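Local structure of chloramphenicol acetyltransferase (Bacteroides thetaiotaomicron, 2I9D) at residues Lys93-Glu96 / Asn97-Phe101; Asp130-Ala133 / Ala134-Glu137; Ser150-Pro153 / Asp154-Phe157; Ser51-Leu54 / His55-Ala59; Pro106-Asp110 / Phe111-Tyr115. The protein probably transfers an acetyl group from acetyl-CoA to a hydroxyl of the antibiotic chloramphenicol. All coordinates share one frame; numbering follows the deposited sequence.

Contacts 1, 2 and 3 each touch a second subunit, whereas contacts 4 and 5 lie where no other chain of the assembly touches them. Contacts 1 and 2 meet directly: F100 CE1 is 3.4 Å from P131 CB, and F101 CD1 is 3.3 Å from D130 O. Contacts 4 and 5, with centres about 11 Å apart, join two helices at their N-terminal ends, S51 N lying 2.8 Å from Y115 OH in a probable hydrogen bond. Contact 3 touches contact 4 through A151 CB and Y56 OH, 3.5 Å apart. All five lie away from H197, the predicted proton acceptor of the active site.

Contact 1. Residues Lys93-Glu96 / Asn97-Phe101; sequences KIKE and NGKFF
Two successive amides, I94 N and K95 N, share a single acceptor, K99 O, which they approach from the same face of its carbonyl plane. The bond from I94 N to K99 O is the shorter, at 2.7 Å, while K95 N stands 3.2 Å from K99 O. Beyond this pair the chain reverses in a type I turn from K95 to G98, closed by G98 N to K95 O at 3.1 Å. G98, the last residue of the turn, has positive phi (102°), and with K99 lying opposite K95 this is consistent with a type I turn plus G1 bulge. N97 holds its CG between its own N and carbonyl carbon (chi1 70°), which carries OD1 back to accept from K99 N at 3.3 Å, an Asx turn; OD1 also sits 3.2 Å from K95 CB. I94 spreads its branches, CG1 lying 3.4 Å from K99 O and CG2 meeting F101 CB at 3.9 Å. K93 runs extended toward E96 for a weak salt bridge. The hairpin links strands 87-93 and 100-105 at one border of the six-stranded sheet; I94 packs on I125, K99 and F100 on P131, and F100 on D201 of a second subunit.

Contact 2. Residues Asp130-Ala133 / Ala134-Glu137; sequences DPYA and AENE
Y132 and E135 point the same way side by side, and E135 OE2 comes up to the ring edge, in its plane, 3.3 Å from Y132 CE1. Ring and carboxylate are turned 49° against each other. Both chains leave with CG anti to the carbonyl carbon (chi1 -70° for Y132, -61° for E135), in keeping with their shared direction. The other carboxylate oxygen, OE1, is held by the hydroxyl of Y172. Behind the side chains, N136 N donates to Y132 O at 3.0 Å and E137 N to A133 O at 2.9 Å, the first bonds of the helix. One water is hydrogen-bonded to A134 N at 2.8 Å and to D130 O at 3.0 Å, and thereby gives an amide of the first helical turn a partner in the preceding loop. D130 positions Y132 in turn: its OD1 accepts from Y132 N at 3.1 Å, met from above the carboxylate plane. Farther out, the Y132 ring stacks on F21 of a second subunit and meets F22 of that subunit nearly at right angles. The arrangement is an Asx turn within a type I turn, leading into a helix with Y132 at the N-cap.

Contact 3. Residues Ser150-Pro153 / Asp154-Phe157; sequences SATP and DLYF
T152 and L155 are the ends of a type I turn, a local chain reversal between strand 146-151 and the loop that leads to strand 159-160. Its closing bond runs from L155 N to T152 O, 3.1 Å long and fairly straight at the hydrogen (159°), with the donor well above the carbonyl plane. P153 and D154 form the corner, and the proline has no amide hydrogen to offer. The side chains of T152 and L155 lie alongside each other, T152 OG1 resting 3.6 Å from L155 CB. The same oxygen approaches the edge of the F157 ring near its plane, 3.8 Å from CE2, and the two side chains cross at about a right angle. A chi1 of 67° swings the hydroxyl between backbone N and carbonyl carbon, and it also makes a weak hydrogen bond to A177 O. Backbone bonds tie T152 to A177 and L155 to K179 on strand 174-183, while F157 rests on P190 and A192 of strand 186-196. L155 and F157 pack on S34 and I32, both of strand 29-37 of a second subunit.

Contact 4. Residues Ser51-Leu54 / His55-Ala59; sequences SFFL and HYLYA
Y56 lies between F52 and F53, making a T-shaped contact with one and an offset edge-to-face contact with the other. Its CD2 edge points at the face of F52, 3.7 Å from CE2, with ring centroids 5.3 Å apart and planes at 78°. F53 reverses the roles and turns its own edge to the face of Y56 (planes at 87°), while its CA sits over that face, 4.0 Å from the centroid, as a CH-pi contact. The conformations explain this: Y56 tucks CG between its N and carbonyl carbon (chi1 67°), folding the ring back over the preceding turn, whereas F52 and F53 both hold CG anti to the backbone N. F53 CZ also lies 3.9 Å from L57 CD2, the side chains running alongside. H55 brings its ring edge to S51 O, 3.4 Å from CD2. These residues open helix 52-66: F52 packs on A41 and A45 of helix 39-47, L54 on A118 and I122 of helix 111-124, and F53 on S90 and I92 of strand 87-93.

Contact 5. Residues Pro106-Asp110 / Phe111-Tyr115; sequences PYHND and FDTFY
The loop 106-110 runs into helix 111-124 at D110, whose carbonyl oxygen accepts from F114 N at 3.0 Å in an almost straight bond (175°). P106 O faces the edge of the F114 ring, 3.2 Å from CD1, and is hydrogen-bonded to a water that reaches F114 O weakly. D110 is the N-cap. With CG anti to the amide nitrogen (chi1 164°), its OD2 takes two donors from T113: the amide N, 3.2 Å away and above the carboxylate plane, and OG1 at a short 2.5 Å on the anti lone pair. The side chain thus grips both the amide and the hydroxyl of T113 at the start of the helix, as an N-cap does, and the helix end probably stabilises the negative charge on D110. On its other branch T113 sends CG2 over one face of the H108 ring, a CH-pi contact 3.7 Å from the centroid. The edge of that imidazole meets F114 CA, 3.6 Å from CD2, whereas H108 NE2 is buried with no polar partner in the model. F114 also packs on L61 of helix 52-66, and Y107 on L61 and N65.

Contact 1. Residues Lys93-Glu96 / Asn97-Phe101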
loop_
_atom_site.group_PDB
_atom_site.type_symbol
_atom_site.label_atom_id
_atom_site.label_comp_id
_atom_site.label_asym_id
_atom_site.label_seq_id
_atom_site.Cartn_x
_atom_site.Cartn_y
_atom_site.Cartn_z
ATOM N N LYS A 93 -7.059 22.018 -0.263
ATOM C CA LYS A 93 -6.308 22.632 -1.352
ATOM C C LYS A 93 -6.691 24.112 -1.449
ATOM O O LYS A 93 -7.873 24.444 -1.502
ATOM C CB LYS A 93 -6.574 21.908 -2.673
ATOM C CG LYS A 93 -5.697 22.355 -3.860
ATOM C CD LYS A 93 -6.372 21.923 -5.156
ATOM C CE LYS A 93 -5.388 21.743 -6.304
ATOM N NZ LYS A 93 -6.098 21.646 -7.602
ATOM N N ILE A 94 -5.682 24.988 -1.419
ATOM C CA ILE A 94 -5.884 26.445 -1.449
ATOM C C ILE A 94 -5.415 27.089 -2.763
ATOM O O ILE A 94 -5.863 28.180 -3.098
ATOM C CB ILE A 94 -5.250 27.202 -0.211
ATOM C CG1 ILE A 94 -3.727 27.043 -0.161
ATOM C CG2 ILE A 94 -5.916 26.777 1.094
ATOM C CD1 ILE A 94 -3.058 27.525 1.136
ATOM N N LYS A 95 -4.522 26.421 -3.497
ATOM C CA LYS A 95 -4.007 26.946 -4.770
ATOM C C LYS A 95 -3.972 25.873 -5.850
ATOM O O LYS A 95 -3.887 24.675 -5.555
ATOM C CB LYS A 95 -2.611 27.564 -4.582
ATOM C CG LYS A 95 -2.639 28.951 -3.928
ATOM C CD LYS A 95 -1.257 29.535 -3.698
ATOM C CE LYS A 95 -1.360 30.772 -2.784
ATOM N NZ LYS A 95 -0.041 31.180 -2.169
ATOM N N GLU A 96 -4.017 26.310 -7.105
ATOM C CA GLU A 96 -4.071 25.381 -8.238
ATOM C C GLU A 96 -2.787 24.571 -8.496
ATOM O O GLU A 96 -2.820 23.598 -9.257
ATOM C CB GLU A 96 -4.559 26.095 -9.510
ATOM C CG GLU A 96 -6.065 26.424 -9.470
ATOM C CD GLU A 96 -6.902 25.302 -8.809
ATOM O OE1 GLU A 96 -7.210 24.297 -9.511
ATOM O OE2 GLU A 96 -7.248 25.428 -7.592
ATOM N N ASN A 97 -1.685 24.968 -7.854
ATOM C CA ASN A 97 -0.416 24.238 -7.916
ATOM C C ASN A 97 -0.276 23.191 -6.802
ATOM O O ASN A 97 0.831 22.660 -6.571
ATOM C CB ASN A 97 0.741 25.209 -7.789
ATOM C CG ASN A 97 0.843 25.782 -6.390
ATOM O OD1 ASN A 97 -0.165 25.853 -5.676
ATOM N ND2 ASN A 97 2.053 26.155 -5.973
ATOM N N GLY A 98 -1.372 22.939 -6.080
ATOM C CA GLY A 98 -1.388 21.905 -5.058
ATOM C C GLY A 98 -1.285 22.353 -3.617
ATOM O O GLY A 98 -1.560 21.552 -2.706
ATOM N N LYS A 99 -0.903 23.622 -3.394
ATOM C CA LYS A 99 -0.847 24.165 -2.026
ATOM C C LYS A 99 -2.137 23.903 -1.299
ATOM O O LYS A 99 -3.228 24.074 -1.834
ATOM C CB LYS A 99 -0.502 25.669 -1.959
ATOM C CG LYS A 99 0.957 25.899 -1.555
ATOM C CD LYS A 99 1.235 27.332 -1.011
ATOM C CE LYS A 99 1.121 27.434 0.568
ATOM N NZ LYS A 99 1.787 26.284 1.318
ATOM N N PHE A 100 -1.996 23.446 -0.072
ATOM C CA PHE A 100 -3.150 23.163 0.752
ATOM C C PHE A 100 -2.899 23.777 2.112
ATOM O O PHE A 100 -1.765 24.089 2.465
ATOM C CB PHE A 100 -3.335 21.643 0.891
ATOM C CG PHE A 100 -2.135 20.948 1.461
ATOM C CD1 PHE A 100 -1.970 20.831 2.838
ATOM C CD2 PHE A 100 -1.157 20.421 0.620
ATOM C CE1 PHE A 100 -0.868 20.178 3.365
ATOM C CE2 PHE A 100 -0.036 19.788 1.152
ATOM C CZ PHE A 100 0.107 19.665 2.522
ATOM N N PHE A 101 -3.968 23.930 2.877
ATOM C CA PHE A 101 -3.827 24.274 4.269
ATOM C C PHE A 101 -4.628 23.256 5.082
ATOM O O PHE A 101 -5.837 23.065 4.851
ATOM C CB PHE A 101 -4.283 25.741 4.485
ATOM C CG PHE A 101 -4.258 26.189 5.911
ATOM C CD1 PHE A 101 -3.057 26.561 6.520
ATOM C CD2 PHE A 101 -5.445 26.230 6.660
ATOM C CE1 PHE A 101 -3.025 26.968 7.864
ATOM C CE2 PHE A 101 -5.433 26.659 8.003
ATOM C CZ PHE A 101 -4.214 27.015 8.610
#

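Contact 2. Residues Asp130-Ala133 / Ala134-Glu137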
loop_
_atom_site.group_PDB
_atom_site.type_symbol
_atom_site.label_atom_id
_atom_site.label_comp_id
_atom_site.label_asym_id
_atom_site.label_seq_id
_atom_site.Cartn_x
_atom_site.Cartn_y
_atom_site.Cartn_z
ATOM N N ASP A 130 0.690 27.953 6.609
ATOM C CA ASP A 130 1.599 26.877 6.882
ATOM C C ASP A 130 0.812 25.570 6.690
ATOM O O ASP A 130 -0.146 25.322 7.427
ATOM C CB ASP A 130 2.067 27.036 8.322
ATOM C CG ASP A 130 3.033 25.965 8.764
ATOM O OD1 ASP A 130 3.172 24.922 8.069
ATOM O OD2 ASP A 130 3.641 26.174 9.837
ATOM N N PRO A 131 1.188 24.747 5.669
ATOM C CA PRO A 131 0.401 23.519 5.391
ATOM C C PRO A 131 0.251 22.553 6.578
ATOM O O PRO A 131 -0.751 21.817 6.618
ATOM C CB PRO A 131 1.166 22.825 4.228
ATOM C CG PRO A 131 2.433 23.613 4.019
ATOM C CD PRO A 131 2.300 24.940 4.707
ATOM N N TYR A 132 1.238 22.548 7.497
ATOM C CA TYR A 132 1.248 21.650 8.665
ATOM C C TYR A 132 1.026 22.276 10.058
ATOM O O TYR A 132 1.107 21.586 11.074
ATOM C CB TYR A 132 2.504 20.789 8.642
ATOM C CG TYR A 132 2.416 19.773 7.514
ATOM C CD1 TYR A 132 1.563 18.658 7.625
ATOM C CD2 TYR A 132 3.153 19.943 6.342
ATOM C CE1 TYR A 132 1.457 17.723 6.593
ATOM C CE2 TYR A 132 3.042 19.033 5.295
ATOM C CZ TYR A 132 2.202 17.917 5.433
ATOM O OH TYR A 132 2.083 17.027 4.412
ATOM N N ALA A 133 0.710 23.571 10.099
ATOM C CA ALA A 133 0.428 24.268 11.355
ATOM C C ALA A 133 -0.625 23.534 12.176
ATOM O O ALA A 133 -0.405 23.292 13.351
ATOM C CB ALA A 133 0.012 25.736 11.096
ATOM N N ALA A 134 -1.753 23.162 11.560
ATOM C CA ALA A 134 -2.849 22.490 12.286
ATOM C C ALA A 134 -2.428 21.175 12.933
ATOM O O ALA A 134 -2.792 20.880 14.078
ATOM C CB ALA A 134 -4.055 22.261 11.364
ATOM N N GLU A 135 -1.642 20.382 12.217
ATOM C CA GLU A 135 -1.129 19.141 12.810
ATOM C C GLU A 135 -0.134 19.405 13.950
ATOM O O GLU A 135 -0.141 18.696 14.951
ATOM C CB GLU A 135 -0.479 18.240 11.743
ATOM C CG GLU A 135 -1.433 17.794 10.631
ATOM C CD GLU A 135 -0.975 16.503 9.975
ATOM O OE1 GLU A 135 -0.850 15.476 10.702
ATOM O OE2 GLU A 135 -0.738 16.518 8.742
ATOM N N ASN A 136 0.742 20.394 13.790
ATOM C CA ASN A 136 1.746 20.621 14.820
ATOM C C ASN A 136 1.138 21.244 16.075
ATOM O O ASN A 136 1.616 21.028 17.188
ATOM C CB ASN A 136 2.968 21.389 14.284
ATOM C CG ASN A 136 3.929 20.485 13.497
ATOM O OD1 ASN A 136 3.719 19.281 13.389
ATOM N ND2 ASN A 136 4.969 21.061 12.947
ATOM N N GLU A 137 0.039 21.966 15.876
ATOM C CA GLU A 137 -0.779 22.481 16.955
ATOM C C GLU A 137 -1.417 21.353 17.771
ATOM O O GLU A 137 -1.338 21.361 18.998
ATOM C CB GLU A 137 -1.835 23.432 16.405
ATOM C CG GLU A 137 -2.758 23.955 17.492
ATOM C CD GLU A 137 -3.688 25.013 16.980
ATOM O OE1 GLU A 137 -4.705 24.661 16.345
ATOM O OE2 GLU A 137 -3.408 26.208 17.218
HETATM O O HOH W 1 -2.275 23.708 8.814
#

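Contact 3. Residues Ser150-Pro153 / Asp154-Phe157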
loop_
_atom_site.group_PDB
_atom_site.type_symbol
_atom_site.label_atom_id
_atom_site.label_comp_id
_atom_site.label_asym_id
_atom_site.label_seq_id
_atom_site.Cartn_x
_atom_site.Cartn_y
_atom_site.Cartn_z
ATOM N N SER A 150 -6.945 12.933 3.495
ATOM C CA SER A 150 -6.433 13.717 2.385
ATOM C C SER A 150 -7.149 13.292 1.081
ATOM O O SER A 150 -7.152 12.117 0.751
ATOM C CB SER A 150 -4.916 13.529 2.307
ATOM O OG SER A 150 -4.455 14.013 1.068
ATOM N N ALA A 151 -7.781 14.243 0.374
ATOM C CA ALA A 151 -8.512 13.929 -0.868
ATOM C C ALA A 151 -7.661 14.086 -2.106
ATOM O O ALA A 151 -6.939 15.072 -2.234
ATOM C CB ALA A 151 -9.774 14.787 -1.007
ATOM N N THR A 152 -7.756 13.127 -3.032
ATOM C CA THR A 152 -7.197 13.321 -4.346
ATOM C C THR A 152 -8.293 12.996 -5.329
ATOM O O THR A 152 -8.330 11.873 -5.869
ATOM C CB THR A 152 -5.854 12.514 -4.627
ATOM O OG1 THR A 152 -6.120 11.117 -4.660
ATOM C CG2 THR A 152 -4.897 12.751 -3.548
ATOM N N PRO A 153 -9.194 13.978 -5.567
ATOM C CA PRO A 153 -10.436 13.731 -6.283
ATOM C C PRO A 153 -10.268 13.426 -7.750
ATOM O O PRO A 153 -11.221 12.943 -8.358
ATOM C CB PRO A 153 -11.240 15.030 -6.078
ATOM C CG PRO A 153 -10.186 16.092 -5.891
ATOM C CD PRO A 153 -9.091 15.389 -5.123
ATOM N N ASP A 154 -9.082 13.697 -8.298
ATOM C CA ASP A 154 -8.765 13.439 -9.710
ATOM C C ASP A 154 -7.893 12.188 -9.938
ATOM O O ASP A 154 -7.407 11.958 -11.062
ATOM C CB ASP A 154 -8.063 14.656 -10.342
ATOM C CG ASP A 154 -8.932 15.916 -10.322
ATOM O OD1 ASP A 154 -10.147 15.825 -10.610
ATOM O OD2 ASP A 154 -8.391 16.998 -10.013
ATOM N N LEU A 155 -7.693 11.395 -8.880
ATOM C CA LEU A 155 -6.892 10.190 -8.952
ATOM C C LEU A 155 -7.620 8.975 -8.375
ATOM O O LEU A 155 -8.041 8.989 -7.215
ATOM C CB LEU A 155 -5.577 10.398 -8.187
ATOM C CG LEU A 155 -4.563 9.237 -8.140
ATOM C CD1 LEU A 155 -4.246 8.710 -9.543
ATOM C CD2 LEU A 155 -3.279 9.637 -7.393
ATOM N N TYR A 156 -7.769 7.930 -9.196
ATOM C CA TYR A 156 -8.209 6.624 -8.705
ATOM C C TYR A 156 -6.928 5.847 -8.398
ATOM O O TYR A 156 -5.990 5.805 -9.219
ATOM C CB TYR A 156 -9.111 5.870 -9.716
ATOM C CG TYR A 156 -9.950 4.788 -9.029
ATOM C CD1 TYR A 156 -11.227 5.075 -8.552
ATOM C CD2 TYR A 156 -9.431 3.503 -8.797
ATOM C CE1 TYR A 156 -11.994 4.098 -7.883
ATOM C CE2 TYR A 156 -10.171 2.519 -8.114
ATOM C CZ TYR A 156 -11.459 2.824 -7.672
ATOM O OH TYR A 156 -12.219 1.883 -7.020
ATOM N N PHE A 157 -6.844 5.293 -7.192
ATOM C CA PHE A 157 -5.650 4.518 -6.794
ATOM C C PHE A 157 -6.129 3.185 -6.220
ATOM O O PHE A 157 -7.261 3.094 -5.727
ATOM C CB PHE A 157 -4.817 5.287 -5.762
ATOM C CG PHE A 157 -5.623 5.796 -4.565
ATOM C CD1 PHE A 157 -5.944 4.935 -3.499
ATOM C CD2 PHE A 157 -6.039 7.147 -4.488
ATOM C CE1 PHE A 157 -6.684 5.394 -2.387
ATOM C CE2 PHE A 157 -6.781 7.617 -3.369
ATOM C CZ PHE A 157 -7.096 6.731 -2.315
#

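Contact 4. Residues Ser51-Leu54 / His55-Ala59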
loop_
_atom_site.group_PDB
_atom_site.type_symbol
_atom_site.label_atom_id
_atom_site.label_comp_id
_atom_site.label_asym_id
_atom_site.label_seq_id
_atom_site.Cartn_x
_atom_site.Cartn_y
_atom_site.Cartn_z
ATOM N N SER A 51 -21.236 20.190 -1.359
ATOM C CA SER A 51 -19.929 19.592 -1.614
ATOM C C SER A 51 -19.935 18.070 -1.361
ATOM O O SER A 51 -20.219 17.605 -0.250
ATOM C CB SER A 51 -18.881 20.295 -0.769
ATOM O OG SER A 51 -17.601 19.723 -0.956
ATOM N N PHE A 52 -19.658 17.291 -2.407
ATOM C CA PHE A 52 -19.600 15.835 -2.265
ATOM C C PHE A 52 -18.472 15.434 -1.276
ATOM O O PHE A 52 -18.623 14.501 -0.468
ATOM C CB PHE A 52 -19.409 15.206 -3.642
ATOM C CG PHE A 52 -19.197 13.705 -3.619
ATOM C CD1 PHE A 52 -20.138 12.859 -3.044
ATOM C CD2 PHE A 52 -18.060 13.144 -4.198
ATOM C CE1 PHE A 52 -19.939 11.471 -3.017
ATOM C CE2 PHE A 52 -17.867 11.751 -4.186
ATOM C CZ PHE A 52 -18.818 10.928 -3.595
ATOM N N PHE A 53 -17.366 16.178 -1.329
ATOM C CA PHE A 53 -16.246 16.055 -0.372
ATOM C C PHE A 53 -16.685 15.990 1.111
ATOM O O PHE A 53 -16.248 15.127 1.871
ATOM C CB PHE A 53 -15.212 17.177 -0.616
ATOM C CG PHE A 53 -14.192 17.300 0.471
ATOM C CD1 PHE A 53 -13.157 16.351 0.598
ATOM C CD2 PHE A 53 -14.266 18.340 1.398
ATOM C CE1 PHE A 53 -12.208 16.456 1.624
ATOM C CE2 PHE A 53 -13.313 18.457 2.413
ATOM C CZ PHE A 53 -12.286 17.502 2.531
ATOM N N LEU A 54 -17.582 16.891 1.506
ATOM C CA LEU A 54 -18.086 16.933 2.867
ATOM C C LEU A 54 -19.022 15.780 3.184
ATOM O O LEU A 54 -19.123 15.366 4.350
ATOM C CB LEU A 54 -18.743 18.302 3.177
ATOM C CG LEU A 54 -17.734 19.468 3.218
ATOM C CD1 LEU A 54 -18.445 20.825 3.303
ATOM C CD2 LEU A 54 -16.703 19.279 4.344
ATOM N N HIS A 55 -19.689 15.246 2.161
ATOM C CA HIS A 55 -20.511 14.044 2.344
ATOM C C HIS A 55 -19.679 12.804 2.697
ATOM O O HIS A 55 -20.020 12.086 3.615
ATOM C CB HIS A 55 -21.385 13.768 1.114
ATOM C CG HIS A 55 -22.664 14.539 1.092
ATOM N ND1 HIS A 55 -23.900 13.943 1.278
ATOM C CD2 HIS A 55 -22.906 15.860 0.899
ATOM C CE1 HIS A 55 -24.844 14.865 1.202
ATOM N NE2 HIS A 55 -24.267 16.034 0.975
ATOM N N TYR A 56 -18.595 12.542 1.967
ATOM C CA TYR A 56 -17.749 11.401 2.326
ATOM C C TYR A 56 -16.834 11.664 3.516
ATOM O O TYR A 56 -16.504 10.736 4.252
ATOM C CB TYR A 56 -17.023 10.767 1.123
ATOM C CG TYR A 56 -15.951 11.574 0.418
ATOM C CD1 TYR A 56 -14.691 11.819 1.018
ATOM C CD2 TYR A 56 -16.156 12.021 -0.884
ATOM C CE1 TYR A 56 -13.690 12.536 0.331
ATOM C CE2 TYR A 56 -15.163 12.732 -1.576
ATOM C CZ TYR A 56 -13.944 12.973 -0.970
ATOM O OH TYR A 56 -12.990 13.669 -1.667
ATOM N N LEU A 57 -16.489 12.935 3.736
ATOM C CA LEU A 57 -15.718 13.309 4.913
ATOM C C LEU A 57 -16.530 12.988 6.168
ATOM O O LEU A 57 -16.011 12.407 7.147
ATOM C CB LEU A 57 -15.309 14.790 4.863
ATOM C CG LEU A 57 -14.187 15.223 5.821
ATOM C CD1 LEU A 57 -12.857 14.629 5.342
ATOM C CD2 LEU A 57 -14.058 16.773 5.925
ATOM N N TYR A 58 -17.808 13.346 6.131
ATOM C CA TYR A 58 -18.707 13.018 7.224
ATOM C C TYR A 58 -18.834 11.505 7.442
ATOM O O TYR A 58 -18.735 11.022 8.584
ATOM C CB TYR A 58 -20.099 13.627 6.994
ATOM C CG TYR A 58 -21.052 13.268 8.101
ATOM C CD1 TYR A 58 -20.895 13.813 9.365
ATOM C CD2 TYR A 58 -22.067 12.340 7.905
ATOM C CE1 TYR A 58 -21.744 13.484 10.410
ATOM C CE2 TYR A 58 -22.939 12.000 8.952
ATOM C CZ TYR A 58 -22.754 12.582 10.205
ATOM O OH TYR A 58 -23.589 12.279 11.263
ATOM N N ALA A 59 -19.068 10.778 6.344
ATOM C CA ALA A 59 -19.218 9.315 6.383
ATOM C C ALA A 59 -18.042 8.666 7.092
ATOM O O ALA A 59 -18.227 7.797 7.951
ATOM C CB ALA A 59 -19.374 8.750 4.973
#

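Contact 5. Residues Pro106-Asp110 / Phe111-Tyr115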
loop_
_atom_site.group_PDB
_atom_site.type_symbol
_atom_site.label_atom_id
_atom_site.label_comp_id
_atom_site.label_asym_id
_atom_site.label_seq_id
_atom_site.Cartn_x
_atom_site.Cartn_y
_atom_site.Cartn_z
ATOM N N PRO A 106 -14.973 19.826 13.411
ATOM C CA PRO A 106 -15.563 19.085 14.541
ATOM C C PRO A 106 -16.615 18.089 14.071
ATOM O O PRO A 106 -17.372 18.372 13.139
ATOM C CB PRO A 106 -16.209 20.192 15.401
ATOM C CG PRO A 106 -16.559 21.292 14.388
ATOM C CD PRO A 106 -15.405 21.238 13.367
ATOM N N TYR A 107 -16.649 16.927 14.701
ATOM C CA TYR A 107 -17.749 16.007 14.476
ATOM C C TYR A 107 -19.094 16.487 15.099
ATOM O O TYR A 107 -19.143 16.962 16.234
ATOM C CB TYR A 107 -17.379 14.614 14.979
ATOM C CG TYR A 107 -18.466 13.584 14.791
ATOM C CD1 TYR A 107 -18.924 13.233 13.512
ATOM C CD2 TYR A 107 -19.027 12.946 15.890
ATOM C CE1 TYR A 107 -19.907 12.286 13.350
ATOM C CE2 TYR A 107 -20.011 11.989 15.736
ATOM C CZ TYR A 107 -20.451 11.670 14.479
ATOM O OH TYR A 107 -21.444 10.721 14.360
ATOM N N HIS A 108 -20.172 16.360 14.331
ATOM C CA HIS A 108 -21.528 16.507 14.857
ATOM C C HIS A 108 -22.322 15.293 14.391
ATOM O O HIS A 108 -22.203 14.895 13.222
ATOM C CB HIS A 108 -22.193 17.793 14.336
ATOM C CG HIS A 108 -21.468 19.048 14.714
ATOM N ND1 HIS A 108 -21.373 19.492 16.017
ATOM C CD2 HIS A 108 -20.807 19.960 13.957
ATOM C CE1 HIS A 108 -20.674 20.615 16.050
ATOM N NE2 HIS A 108 -20.322 20.923 14.813
ATOM N N ASN A 109 -23.128 14.708 15.282
ATOM C CA ASN A 109 -23.931 13.517 14.928
ATOM C C ASN A 109 -25.054 13.807 13.910
ATOM O O ASN A 109 -25.572 12.892 13.249
ATOM C CB ASN A 109 -24.448 12.800 16.182
ATOM C CG ASN A 109 -25.090 11.428 15.879
ATOM O OD1 ASN A 109 -25.088 10.936 14.732
ATOM N ND2 ASN A 109 -25.649 10.804 16.932
ATOM N N ASP A 110 -25.392 15.082 13.761
ATOM C CA ASP A 110 -26.371 15.512 12.773
ATOM C C ASP A 110 -25.657 16.056 11.526
ATOM O O ASP A 110 -24.939 17.059 11.599
ATOM C CB ASP A 110 -27.313 16.560 13.400
ATOM C CG ASP A 110 -28.099 17.348 12.362
ATOM O OD1 ASP A 110 -28.752 16.720 11.496
ATOM O OD2 ASP A 110 -28.056 18.599 12.400
ATOM N N PHE A 111 -25.861 15.404 10.385
ATOM C CA PHE A 111 -25.171 15.811 9.158
ATOM C C PHE A 111 -25.283 17.298 8.793
ATOM O O PHE A 111 -24.285 17.913 8.438
ATOM C CB PHE A 111 -25.568 14.948 7.950
ATOM C CG PHE A 111 -24.937 15.401 6.666
ATOM C CD1 PHE A 111 -23.595 15.149 6.415
ATOM C CD2 PHE A 111 -25.669 16.128 5.728
ATOM C CE1 PHE A 111 -23.000 15.572 5.235
ATOM C CE2 PHE A 111 -25.079 16.573 4.535
ATOM C CZ PHE A 111 -23.750 16.286 4.288
ATOM N N ASP A 112 -26.491 17.860 8.862
ATOM C CA ASP A 112 -26.719 19.259 8.496
ATOM C C ASP A 112 -25.883 20.212 9.336
ATOM O O ASP A 112 -25.353 21.196 8.822
ATOM C CB ASP A 112 -28.200 19.636 8.619
ATOM C CG ASP A 112 -29.098 18.798 7.730
ATOM O OD1 ASP A 112 -28.595 18.184 6.764
ATOM O OD2 ASP A 112 -30.325 18.759 7.992
ATOM N N THR A 113 -25.781 19.915 10.625
ATOM C CA THR A 113 -24.965 20.689 11.557
ATOM C C THR A 113 -23.488 20.560 11.192
ATOM O O THR A 113 -22.779 21.575 11.097
ATOM C CB THR A 113 -25.181 20.218 13.024
ATOM O OG1 THR A 113 -26.554 20.366 13.370
ATOM C CG2 THR A 113 -24.338 21.025 14.010
ATOM N N PHE A 114 -23.035 19.320 10.986
ATOM C CA PHE A 114 -21.658 19.077 10.545
ATOM C C PHE A 114 -21.388 19.800 9.228
ATOM O O PHE A 114 -20.406 20.526 9.110
ATOM C CB PHE A 114 -21.335 17.573 10.414
ATOM C CG PHE A 114 -19.999 17.304 9.754
ATOM C CD1 PHE A 114 -18.825 17.231 10.514
ATOM C CD2 PHE A 114 -19.903 17.169 8.372
ATOM C CE1 PHE A 114 -17.583 17.007 9.903
ATOM C CE2 PHE A 114 -18.674 16.937 7.762
ATOM C CZ PHE A 114 -17.512 16.859 8.522
ATOM N N TYR A 115 -22.285 19.611 8.261
ATOM C CA TYR A 115 -22.136 20.190 6.940
ATOM C C TYR A 115 -21.931 21.706 6.985
ATOM O O TYR A 115 -21.000 22.240 6.354
ATOM C CB TYR A 115 -23.311 19.846 6.008
ATOM C CG TYR A 115 -23.017 20.356 4.618
ATOM C CD1 TYR A 115 -22.324 19.557 3.702
ATOM C CD2 TYR A 115 -23.343 21.678 4.241
ATOM C CE1 TYR A 115 -21.989 20.037 2.450
ATOM C CE2 TYR A 115 -23.012 22.171 2.965
ATOM C CZ TYR A 115 -22.334 21.334 2.080
ATOM O OH TYR A 115 -21.983 21.777 0.823
HETATM O O HOH W 2 -17.769 20.435 11.114
#